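Local coordinates for increased recombination centers protein 6 (Saccharomyces cerevisiae, PDB 3UC9), which acts as a clathrin coat accessory factor related to small G proteins and is involved in gross chromosomal rearrangements and telomere healing, at residues A[24-30]-A[196-201]; A[131-135]-A[192-197]. All coordinates share one frame; numbering follows the deposited sequence.

Interaction 1. Residues A[24-30]-A[196-201]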
ATOM      1  N   GLN A  24       0.682  10.012  19.530  1.00 24.67           N
ATOM      2  CA  GLN A  24       0.591   9.644  18.120  1.00 23.74           C
ATOM      3  C   GLN A  24       1.765  10.295  17.401  1.00 21.89           C
ATOM      4  O   GLN A  24       1.827  11.520  17.287  1.00 20.38           O
ATOM      5  CB  GLN A  24      -0.731  10.089  17.484  1.00 22.95           C
ATOM      6  CG  GLN A  24      -0.805   9.867  15.959  1.00 23.56           C
ATOM      7  CD  GLN A  24      -0.677   8.397  15.574  1.00 25.25           C
ATOM      8  OE1 GLN A  24      -1.475   7.560  16.007  1.00 26.08           O
ATOM      9  NE2 GLN A  24       0.338   8.075  14.780  1.00 20.97           N
ATOM     10  N   TYR A  25       2.688   9.461  16.926  1.00 21.54           N
ATOM     11  CA  TYR A  25       3.884   9.930  16.233  1.00 22.08           C
ATOM     12  C   TYR A  25       3.463  10.390  14.845  1.00 20.68           C
ATOM     13  O   TYR A  25       2.407   9.969  14.339  1.00 19.49           O
ATOM     14  CB  TYR A  25       4.919   8.799  16.092  1.00 22.95           C
ATOM     15  CG  TYR A  25       5.690   8.404  17.339  1.00 22.74           C
ATOM     16  CD1 TYR A  25       7.080   8.390  17.330  1.00 28.10           C
ATOM     17  CD2 TYR A  25       5.042   8.003  18.511  1.00 24.45           C
ATOM     18  CE1 TYR A  25       7.810   8.015  18.453  1.00 28.45           C
ATOM     19  CE2 TYR A  25       5.770   7.625  19.647  1.00 27.95           C
ATOM     20  CZ  TYR A  25       7.152   7.629  19.604  1.00 27.62           C
ATOM     21  OH  TYR A  25       7.884   7.251  20.701  1.00 32.18           O
ATOM     22  N   PRO A  26       4.277  11.247  14.210  1.00 19.30           N
ATOM     23  CA  PRO A  26       3.979  11.598  12.826  1.00 18.59           C
ATOM     24  C   PRO A  26       3.830  10.331  11.991  1.00 16.85           C
ATOM     25  O   PRO A  26       4.704   9.464  12.011  1.00 17.38           O
ATOM     26  CB  PRO A  26       5.198  12.415  12.395  1.00 19.63           C
ATOM     27  CG  PRO A  26       5.744  12.966  13.685  1.00 20.63           C
ATOM     28  CD  PRO A  26       5.511  11.894  14.694  1.00 21.14           C
ATOM     29  N   GLN A  27       2.703  10.213  11.301  1.00 16.45           N
ATOM     30  CA  GLN A  27       2.369   8.983  10.593  1.00 15.32           C
ATOM     31  C   GLN A  27       2.718   9.159   9.115  1.00 15.06           C
ATOM     32  O   GLN A  27       1.843   9.377   8.270  1.00 15.06           O
ATOM     33  CB  GLN A  27       0.889   8.652  10.782  1.00 15.48           C
ATOM     34  CG  GLN A  27       0.533   7.240  10.355  1.00 13.21           C
ATOM     35  CD  GLN A  27      -0.931   6.940  10.538  1.00 16.59           C
ATOM     36  OE1 GLN A  27      -1.776   7.478   9.819  1.00 16.54           O
ATOM     37  NE2 GLN A  27      -1.245   6.086  11.503  1.00 16.51           N
ATOM     38  N   ASN A  28       4.012   9.065   8.808  1.00 15.65           N
ATOM     39  CA  ASN A  28       4.518   9.403   7.485  1.00 15.82           C
ATOM     40  C   ASN A  28       5.372   8.319   6.842  1.00 15.23           C
ATOM     41  O   ASN A  28       6.225   8.619   5.992  1.00 16.09           O
ATOM     42  CB  ASN A  28       5.292  10.727   7.517  1.00 18.50           C
ATOM     43  CG  ASN A  28       6.620  10.618   8.221  1.00 20.67           C
ATOM     44  OD1 ASN A  28       6.800   9.792   9.126  1.00 19.77           O
ATOM     45  ND2 ASN A  28       7.571  11.466   7.812  1.00 26.64           N
ATOM     46  N   LYS A  29       5.122   7.065   7.208  1.00 14.15           N
ATOM     47  CA  LYS A  29       5.831   5.958   6.594  1.00 13.78           C
ATOM     48  C   LYS A  29       4.919   5.280   5.568  1.00 14.50           C
ATOM     49  O   LYS A  29       3.713   5.102   5.791  1.00 12.53           O
ATOM     50  CB  LYS A  29       6.312   4.949   7.634  1.00 15.00           C
ATOM     51  CG  LYS A  29       6.896   5.524   8.917  1.00 17.44           C
ATOM     52  CD  LYS A  29       7.973   6.569   8.693  1.00 18.21           C
ATOM     53  CE  LYS A  29       8.493   7.142  10.005  1.00 20.16           C
ATOM     54  NZ  LYS A  29       9.241   8.431   9.834  1.00 20.69           N
ATOM     55  N   ILE A  30       5.497   4.927   4.429  1.00 14.42           N
ATOM     56  CA  ILE A  30       4.820   4.073   3.464  1.00 13.24           C
ATOM     57  C   ILE A  30       5.672   2.823   3.270  1.00 14.19           C
ATOM     58  O   ILE A  30       6.847   2.909   2.910  1.00 13.74           O
ATOM     59  CB  ILE A  30       4.573   4.780   2.124  1.00 14.90           C
ATOM     60  CG1 ILE A  30       3.550   5.907   2.306  1.00 14.69           C
ATOM     61  CG2 ILE A  30       4.051   3.767   1.070  1.00 13.40           C
ATOM     62  CD1 ILE A  30       3.230   6.655   1.017  1.00 15.83           C
ATOM     63  N   HIS A 196      -5.218  10.878   0.992  1.00 15.88           N
ATOM     64  CA  HIS A 196      -4.921  10.406   2.351  1.00 15.89           C
ATOM     65  C   HIS A 196      -4.818  11.557   3.359  1.00 16.41           C
ATOM     66  O   HIS A 196      -4.273  12.614   3.047  1.00 17.33           O
ATOM     67  CB  HIS A 196      -3.608   9.597   2.360  1.00 14.58           C
ATOM     68  CG  HIS A 196      -3.231   9.055   3.703  1.00 13.06           C
ATOM     69  ND1 HIS A 196      -3.898   8.006   4.303  1.00 11.65           N
ATOM     70  CD2 HIS A 196      -2.260   9.429   4.569  1.00 12.87           C
ATOM     71  CE1 HIS A 196      -3.341   7.755   5.478  1.00 10.80           C
ATOM     72  NE2 HIS A 196      -2.330   8.592   5.652  1.00 11.86           N
ATOM     73  N   ASP A 197      -5.341  11.342   4.560  1.00 17.03           N
ATOM     74  CA  ASP A 197      -5.125  12.282   5.669  1.00 18.34           C
ATOM     75  C   ASP A 197      -3.818  11.963   6.352  1.00 17.42           C
ATOM     76  O   ASP A 197      -3.715  10.980   7.072  1.00 18.74           O
ATOM     77  CB  ASP A 197      -6.248  12.207   6.698  1.00 18.97           C
ATOM     78  CG  ASP A 197      -7.482  12.988   6.285  1.00 25.15           C
ATOM     79  OD1 ASP A 197      -7.393  13.817   5.346  1.00 25.95           O
ATOM     80  OD2 ASP A 197      -8.537  12.773   6.931  1.00 23.95           O
ATOM     81  N   TRP A 198      -2.821  12.821   6.165  1.00 17.79           N
ATOM     82  CA  TRP A 198      -1.500  12.595   6.728  1.00 18.39           C
ATOM     83  C   TRP A 198      -1.468  13.013   8.198  1.00 19.62           C
ATOM     84  O   TRP A 198      -1.296  14.185   8.528  1.00 20.13           O
ATOM     85  CB  TRP A 198      -0.457  13.361   5.923  1.00 18.20           C
ATOM     86  CG  TRP A 198      -0.295  12.825   4.527  1.00 17.33           C
ATOM     87  CD1 TRP A 198      -1.024  13.162   3.429  1.00 17.33           C
ATOM     88  CD2 TRP A 198       0.666  11.863   4.091  1.00 16.25           C
ATOM     89  NE1 TRP A 198      -0.577  12.473   2.330  1.00 16.67           N
ATOM     90  CE2 TRP A 198       0.456  11.661   2.709  1.00 16.04           C
ATOM     91  CE3 TRP A 198       1.686  11.150   4.735  1.00 14.78           C
ATOM     92  CZ2 TRP A 198       1.236  10.782   1.954  1.00 17.64           C
ATOM     93  CZ3 TRP A 198       2.458  10.277   3.995  1.00 17.75           C
ATOM     94  CH2 TRP A 198       2.219  10.092   2.609  1.00 20.50           C
ATOM     95  N   LEU A 199      -1.638  12.034   9.071  1.00 18.96           N
ATOM     96  CA  LEU A 199      -1.850  12.270  10.487  1.00 18.69           C
ATOM     97  C   LEU A 199      -0.590  12.773  11.199  1.00 20.33           C
ATOM     98  O   LEU A 199       0.465  12.105  11.192  1.00 18.19           O
ATOM     99  CB  LEU A 199      -2.346  10.979  11.138  1.00 18.07           C
ATOM    100  CG  LEU A 199      -2.631  10.952  12.638  1.00 22.38           C
ATOM    101  CD1 LEU A 199      -3.739  11.930  13.060  1.00 23.78           C
ATOM    102  CD2 LEU A 199      -3.001   9.540  13.000  1.00 19.95           C
ATOM    103  N   ASN A 200      -0.724  13.944  11.824  1.00 20.55           N
ATOM    104  CA  ASN A 200       0.365  14.603  12.531  1.00 23.60           C
ATOM    105  C   ASN A 200       1.628  14.811  11.671  1.00 23.67           C
ATOM    106  O   ASN A 200       2.757  14.743  12.174  1.00 24.58           O
ATOM    107  CB  ASN A 200       0.670  13.860  13.835  1.00 23.86           C
ATOM    108  CG  ASN A 200      -0.512  13.852  14.789  1.00 28.23           C
ATOM    109  OD1 ASN A 200      -0.769  12.866  15.469  1.00 37.96           O
ATOM    110  ND2 ASN A 200      -1.248  14.952  14.833  1.00 33.19           N
ATOM    111  N   CYS A 201       1.411  15.070  10.378  1.00 22.26           N
ATOM    112  CA  CYS A 201       2.465  15.470   9.456  1.00 22.44           C
ATOM    113  C   CYS A 201       2.282  16.923   9.071  1.00 24.92           C
ATOM    114  O   CYS A 201       1.148  17.394   8.913  1.00 25.09           O
ATOM    115  CB  CYS A 201       2.427  14.634   8.181  1.00 23.49           C
ATOM    116  SG  CYS A 201       2.542  12.866   8.442  1.00 22.93           S
TER
HETATM  117  O   HOH W   1      -0.899   9.224   7.963  1.00 10.03           O

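Interaction 2. Residues A[131-135]-A[192-197]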
ATOM      1  N   ASN A 131      -6.151   4.620  10.447  1.00 13.18           N
ATOM      2  CA  ASN A 131      -5.984   5.571   9.319  1.00 12.31           C
ATOM      3  C   ASN A 131      -5.116   5.065   8.142  1.00 12.63           C
ATOM      4  O   ASN A 131      -5.137   5.645   7.036  1.00 13.76           O
ATOM      5  CB  ASN A 131      -5.387   6.886   9.845  1.00 13.64           C
ATOM      6  CG  ASN A 131      -5.380   8.007   8.800  1.00 14.73           C
ATOM      7  OD1 ASN A 131      -6.426   8.344   8.229  1.00 14.46           O
ATOM      8  ND2 ASN A 131      -4.199   8.617   8.572  1.00 10.84           N
ATOM      9  N   THR A 132      -4.352   4.006   8.379  1.00 13.58           N
ATOM     10  CA  THR A 132      -3.422   3.467   7.390  1.00 13.08           C
ATOM     11  C   THR A 132      -4.143   2.992   6.131  1.00 13.23           C
ATOM     12  O   THR A 132      -5.037   2.151   6.202  1.00 13.55           O
ATOM     13  CB  THR A 132      -2.599   2.295   7.991  1.00 14.27           C
ATOM     14  OG1 THR A 132      -1.937   2.724   9.194  1.00 12.90           O
ATOM     15  CG2 THR A 132      -1.556   1.797   7.025  1.00 13.13           C
ATOM     16  N   PHE A 133      -3.769   3.515   4.967  1.00 12.57           N
ATOM     17  CA  PHE A 133      -4.308   2.943   3.732  1.00 12.68           C
ATOM     18  C   PHE A 133      -3.624   1.600   3.412  1.00 13.07           C
ATOM     19  O   PHE A 133      -2.449   1.381   3.748  1.00 11.63           O
ATOM     20  CB  PHE A 133      -4.266   3.938   2.555  1.00 13.15           C
ATOM     21  CG  PHE A 133      -2.891   4.212   1.974  1.00 14.32           C
ATOM     22  CD1 PHE A 133      -2.268   3.295   1.136  1.00 15.29           C
ATOM     23  CD2 PHE A 133      -2.262   5.429   2.193  1.00 16.00           C
ATOM     24  CE1 PHE A 133      -1.025   3.574   0.563  1.00 14.42           C
ATOM     25  CE2 PHE A 133      -1.017   5.712   1.626  1.00 15.17           C
ATOM     26  CZ  PHE A 133      -0.401   4.781   0.816  1.00 16.30           C
ATOM     27  N   VAL A 134      -4.367   0.690   2.787  1.00 13.36           N
ATOM     28  CA  VAL A 134      -3.825  -0.615   2.394  1.00 12.61           C
ATOM     29  C   VAL A 134      -4.202  -0.898   0.954  1.00 14.50           C
ATOM     30  O   VAL A 134      -5.389  -1.019   0.634  1.00 14.93           O
ATOM     31  CB  VAL A 134      -4.351  -1.755   3.270  1.00 13.30           C
ATOM     32  CG1 VAL A 134      -3.728  -3.067   2.813  1.00 16.43           C
ATOM     33  CG2 VAL A 134      -4.029  -1.488   4.749  1.00 16.19           C
ATOM     34  N   VAL A 135      -3.193  -0.977   0.099  1.00 13.26           N
ATOM     35  CA  VAL A 135      -3.395  -1.263  -1.320  1.00 14.13           C
ATOM     36  C   VAL A 135      -2.744  -2.587  -1.638  1.00 14.88           C
ATOM     37  O   VAL A 135      -1.560  -2.784  -1.372  1.00 14.68           O
ATOM     38  CB  VAL A 135      -2.795  -0.179  -2.211  1.00 14.52           C
ATOM     39  CG1 VAL A 135      -2.961  -0.552  -3.706  1.00 14.87           C
ATOM     40  CG2 VAL A 135      -3.432   1.191  -1.901  1.00 16.17           C
ATOM     41  N   ILE A 192      -5.230   7.623  -4.194  1.00 15.86           N
ATOM     42  CA  ILE A 192      -5.375   7.157  -2.821  1.00 14.98           C
ATOM     43  C   ILE A 192      -4.361   7.867  -1.931  1.00 15.07           C
ATOM     44  O   ILE A 192      -4.695   8.330  -0.845  1.00 15.56           O
ATOM     45  CB  ILE A 192      -5.247   5.632  -2.734  1.00 14.61           C
ATOM     46  CG1 ILE A 192      -6.477   4.964  -3.363  1.00 18.31           C
ATOM     47  CG2 ILE A 192      -5.087   5.192  -1.288  1.00 19.07           C
ATOM     48  CD1 ILE A 192      -6.378   3.432  -3.441  1.00 17.73           C
ATOM     49  N   ILE A 193      -3.138   8.017  -2.413  1.00 14.36           N
ATOM     50  CA  ILE A 193      -2.107   8.698  -1.630  1.00 15.08           C
ATOM     51  C   ILE A 193      -2.418  10.196  -1.537  1.00 15.82           C
ATOM     52  O   ILE A 193      -2.314  10.788  -0.468  1.00 14.65           O
ATOM     53  CB  ILE A 193      -0.704   8.433  -2.205  1.00 14.55           C
ATOM     54  CG1 ILE A 193      -0.419   6.927  -2.151  1.00 12.10           C
ATOM     55  CG2 ILE A 193       0.378   9.200  -1.402  1.00 12.94           C
ATOM     56  CD1 ILE A 193       0.866   6.484  -2.828  1.00 15.01           C
ATOM     57  N   ASP A 194      -2.810  10.799  -2.658  1.00 16.40           N
ATOM     58  CA  ASP A 194      -3.178  12.211  -2.695  1.00 17.96           C
ATOM     59  C   ASP A 194      -4.288  12.567  -1.711  1.00 18.12           C
ATOM     60  O   ASP A 194      -4.245  13.630  -1.100  1.00 19.13           O
ATOM     61  CB  ASP A 194      -3.673  12.613  -4.092  1.00 17.76           C
ATOM     62  CG  ASP A 194      -2.559  12.811  -5.093  1.00 20.82           C
ATOM     63  OD1 ASP A 194      -1.376  12.908  -4.708  1.00 20.88           O
ATOM     64  OD2 ASP A 194      -2.898  12.898  -6.294  1.00 22.51           O
ATOM     65  N   THR A 195      -5.286  11.694  -1.576  1.00 17.30           N
ATOM     66  CA  THR A 195      -6.473  12.006  -0.777  1.00 18.07           C
ATOM     67  C   THR A 195      -6.344  11.515   0.672  1.00 17.33           C
ATOM     68  O   THR A 195      -7.250  11.726   1.479  1.00 18.16           O
ATOM     69  CB  THR A 195      -7.765  11.457  -1.438  1.00 19.15           C
ATOM     70  OG1 THR A 195      -7.689  10.033  -1.579  1.00 20.40           O
ATOM     71  CG2 THR A 195      -7.973  12.097  -2.823  1.00 17.94           C
ATOM     72  N   HIS A 196      -5.218  10.878   0.992  1.00 15.88           N
ATOM     73  CA  HIS A 196      -4.921  10.406   2.351  1.00 15.89           C
ATOM     74  C   HIS A 196      -4.818  11.557   3.359  1.00 16.41           C
ATOM     75  O   HIS A 196      -4.273  12.614   3.047  1.00 17.33           O
ATOM     76  CB  HIS A 196      -3.608   9.597   2.360  1.00 14.58           C
ATOM     77  CG  HIS A 196      -3.231   9.055   3.703  1.00 13.06           C
ATOM     78  ND1 HIS A 196      -3.898   8.006   4.303  1.00 11.65           N
ATOM     79  CD2 HIS A 196      -2.260   9.429   4.569  1.00 12.87           C
ATOM     80  CE1 HIS A 196      -3.341   7.755   5.478  1.00 10.80           C
ATOM     81  NE2 HIS A 196      -2.330   8.592   5.652  1.00 11.86           N
ATOM     82  N   ASP A 197      -5.341  11.342   4.560  1.00 17.03           N
ATOM     83  CA  ASP A 197      -5.125  12.282   5.669  1.00 18.34           C
ATOM     84  C   ASP A 197      -3.818  11.963   6.352  1.00 17.42           C
ATOM     85  O   ASP A 197      -3.715  10.980   7.072  1.00 18.74           O
ATOM     86  CB  ASP A 197      -6.248  12.207   6.698  1.00 18.97           C
ATOM     87  CG  ASP A 197      -7.482  12.988   6.285  1.00 25.15           C
ATOM     88  OD1 ASP A 197      -7.393  13.817   5.346  1.00 25.95           O
ATOM     89  OD2 ASP A 197      -8.537  12.773   6.931  1.00 23.95           O
TER
HETATM   90  O   HOH W   2      -6.799   9.054   5.486  1.00 11.48           O

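Interaction 1. Residues A[24-30]-A[196-201]
Gln27 O and His196 NE2 meet through one ordered water, which four groups grip. The water lies 2.8 Å from Gln27 O and 2.7 Å from Gln27 OE1, giving a proton toward each of these, although acceptors around it outnumber its protons. It also bonds His196 NE2, in the plane of the imidazole, and takes the N-H of Leu199. The site sits where the lead-in to strand 29-35, a central strand of this Rossmann-like sheet, meets the loop that follows helix 185-195; within that loop, residues 198-201 form a type II beta turn.

The direct backbone link is Gln27 N to Leu199 O, 2.9 Å long. With 164° at the hydrogen and 172° at the acceptor, it is nearly straight from both ends. Next to it the Gln27 side chain, CG anti to the backbone N (chi1 -167°) and extended beyond, crosses Leu199 obliquely, its OE1 3.8 Å from Leu199 CB. NE2 of the same amide bonds Asn101 O, while OE1 also accepts from Asn131 ND2; bonds at both ends should limit its rotation.

Gln24 bends at chi2 and crosses Leu199 at about a right angle, Leu199 CD2 packing against its CG and CD. Its own NE2 turns back to Tyr25 O, meeting a lone pair in the carbonyl plane. Asn200 OD1 lies 3.0 Å from Gln24 CG, and Pro26 CA makes a CA-H...O contact to Asn200 O. Trp198 brings the six-membered ring of its indole against the start of the strand. Asn28 CA lies at the ring edge, and Ile30 CD1 is 3.9 Å from Trp198 CH2, while Tyr70 OH holds the indole NE1. At the end of the turn, Cys201 SG touches both Gln27 O and Asn28 CB at 3.6 Å.

Interaction 2. Residues A[131-135]-A[192-197]
Phe133 and His196 form a T-shaped pair in which the phenyl edge addresses the imidazole face. The evidence is a 79° angle between the planes, centroids 5.5 Å apart, and Phe133 CD2 over the histidine ring at 3.7 Å from His196 ND1. Phe133 reaches this position with CG between its backbone N and carbonyl carbon (chi1 73°), which points the ring at Ile192, Ile193 and His196. One phenyl face is then met by Ile192 CG2, whereas Ile193 CG1 approaches Phe133 CZ obliquely at 3.7 Å. Two successive helix residues and the histidine beyond them thus meet a single ring from three directions. Farther along the strand, Val135 CG2 continues the apolar layer onto Ile192 CD1.

Asn131 comes to His196 from the opposite direction, its amide plane turned 30° from the imidazole. Two of its atoms converge on the same ring carbon: Asn131 O lies in the ring plane, 3.2 Å from His196 CE1, and Asn131 ND2 is 3.3 Å from His196 CE1. The amide is held by a 2.8 Å bond from Asn131 ND2 to Asp197 O, almost head-on to the carbonyl and close to the amide plane. A water joins the other end, donating to Asn131 OD1 and accepting from Asp197 N, so the backbone N and O of Asp197 are both tied to one side-chain amide; together these should limit the rotation of the amide.

Polar and apolar parts are therefore segregated, with the amide and water at the loop end and the isoleucines deeper in the protein. Such a layer, with helix 185-195 packed on parallel strand 133-138, is characteristic of the alpha/beta Rossmann-like fold that this protein shares in outline with small G proteins.

In the fold
From the N terminus, residues 24-30 lead into strand 29-35, and the chain then builds the rest of the sheet and its helices before helix 185-195 ends. Interaction 1 closes that long loop, 165 residues lying between its segments. Interaction 2 closes a shorter one of 56 residues, from strand 133-138 to the same helix, and is nested within the first apart from the shared His196 and Asp197. Helix 185-195 and its trailing loop are thereby tied to two parallel strands that flank strand 103-110. The sites also touch directly, through packing between Ile30 and Phe133.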